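Local coordinates for protein ywnA (Bacillus subtilis subsp. subtilis, PDB 1XD7) that probably binds DNA as a winged helix transcriptional regulator of the Rrf2 family, at residues A[45-48]-A[52-55]. Residues are numbered along the deposited sequence; the frame is centred on the assembly and turned at random.
Sequences SLLK and ILTS
L47 and L53 run alongside each other in the same direction, the CD1 methyl of L53 resting 3.7 Å from CB of L47. On I52 the far methyl does the touching: with CD1 extended (chi2 -176°), it reaches CD2 of L47 at 3.7 Å. Next to these side chains the carbonyl oxygen of L47 accepts two backbone hydrogen bonds. I52 N arrives almost head-on, 2.7 Å from L47 O, while L53 N, at 3.3 Å from the same oxygen, sits well above the carbonyl plane. This is where helix 37-49, the last helix of the predicted helix-turn-helix, turns back into strand 53-54, which pairs antiparallel with strand 63-64 in the small sheet of the winged helix fold; L47 and L53 both pack on L15 of helix 7-19. K48 runs at about a right angle to L53, its CG pressed to 3.5 Å from L53 CB, tight for two carbons. The chain runs out extended to CD, 3.7 Å from CB of S55, and bends only beyond it (chi3 -62°). An alanine in place of K48 would probably open a gap beside L53 CB and leave S55 without its aliphatic neighbour. The CA of K48 also makes a CH...O contact with L53 O, at 3.2 Å.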
loop_
_atom_site.group_PDB
_atom_site.type_symbol
_atom_site.label_atom_id
_atom_site.label_comp_id
_atom_site.label_asym_id
_atom_site.label_seq_id
_atom_site.Cartn_x
_atom_site.Cartn_y
_atom_site.Cartn_z
ATOM N N SER A 45 -9.219 7.229 -20.237
ATOM C CA SER A 45 -10.451 8.006 -20.044
ATOM C C SER A 45 -10.357 8.641 -18.662
ATOM O O SER A 45 -10.755 9.785 -18.455
ATOM C CB SER A 45 -11.679 7.108 -20.094
ATOM O OG SER A 45 -11.334 5.832 -20.600
ATOM N N LEU A 46 -9.819 7.883 -17.718
ATOM C CA LEU A 46 -9.663 8.375 -16.364
ATOM C C LEU A 46 -8.714 9.565 -16.369
ATOM O O LEU A 46 -9.048 10.645 -15.871
ATOM C CB LEU A 46 -9.124 7.260 -15.478
ATOM C CG LEU A 46 -10.083 6.072 -15.398
ATOM C CD1 LEU A 46 -9.420 4.915 -14.677
ATOM C CD2 LEU A 46 -11.365 6.500 -14.694
ATOM N N LEU A 47 -7.534 9.372 -16.949
ATOM C CA LEU A 47 -6.549 10.441 -17.013
ATOM C C LEU A 47 -7.137 11.695 -17.644
ATOM O O LEU A 47 -6.846 12.809 -17.216
ATOM C CB LEU A 47 -5.326 9.969 -17.790
ATOM C CG LEU A 47 -4.560 8.926 -16.981
ATOM C CD1 LEU A 47 -3.615 8.142 -17.864
ATOM C CD2 LEU A 47 -3.808 9.631 -15.862
ATOM N N LYS A 48 -7.969 11.525 -18.660
ATOM C CA LYS A 48 -8.578 12.687 -19.274
ATOM C C LYS A 48 -9.643 13.238 -18.341
ATOM O O LYS A 48 -9.762 14.450 -18.169
ATOM C CB LYS A 48 -9.193 12.320 -20.611
ATOM C CG LYS A 48 -8.143 12.051 -21.681
ATOM C CD LYS A 48 -8.766 11.911 -23.051
ATOM C CE LYS A 48 -9.715 10.732 -23.103
ATOM N NZ LYS A 48 -10.221 10.522 -24.492
ATOM N N ILE A 52 -5.884 15.288 -17.048
ATOM C CA ILE A 52 -4.440 15.189 -17.113
ATOM C C ILE A 52 -4.099 15.103 -18.596
ATOM O O ILE A 52 -3.036 15.546 -19.038
ATOM C CB ILE A 52 -3.925 13.932 -16.433
ATOM C CG1 ILE A 52 -4.088 14.068 -14.918
ATOM C CG2 ILE A 52 -2.477 13.707 -16.824
ATOM C CD1 ILE A 52 -3.525 12.913 -14.136
ATOM N N LEU A 53 -5.027 14.538 -19.358
ATOM C CA LEU A 53 -4.847 14.384 -20.776
ATOM C C LEU A 53 -5.964 15.043 -21.504
ATOM O O LEU A 53 -7.130 14.908 -21.127
ATOM C CB LEU A 53 -4.844 12.923 -21.172
ATOM C CG LEU A 53 -3.601 12.144 -20.788
ATOM C CD1 LEU A 53 -3.829 10.693 -21.145
ATOM C CD2 LEU A 53 -2.382 12.707 -21.509
ATOM N N THR A 54 -5.595 15.762 -22.554
ATOM C CA THR A 54 -6.561 16.418 -23.400
ATOM C C THR A 54 -6.565 15.536 -24.631
ATOM O O THR A 54 -5.595 14.835 -24.900
ATOM C CB THR A 54 -6.124 17.835 -23.787
ATOM O OG1 THR A 54 -7.176 18.462 -24.525
ATOM C CG2 THR A 54 -4.868 17.799 -24.645
ATOM N N SER A 55 -7.658 15.556 -25.372
ATOM C CA SER A 55 -7.757 14.740 -26.562
ATOM C C SER A 55 -8.237 15.662 -27.663
ATOM O O SER A 55 -8.879 16.671 -27.379
ATOM C CB SER A 55 -8.762 13.617 -26.328
ATOM O OG SER A 55 -8.670 12.641 -27.340
#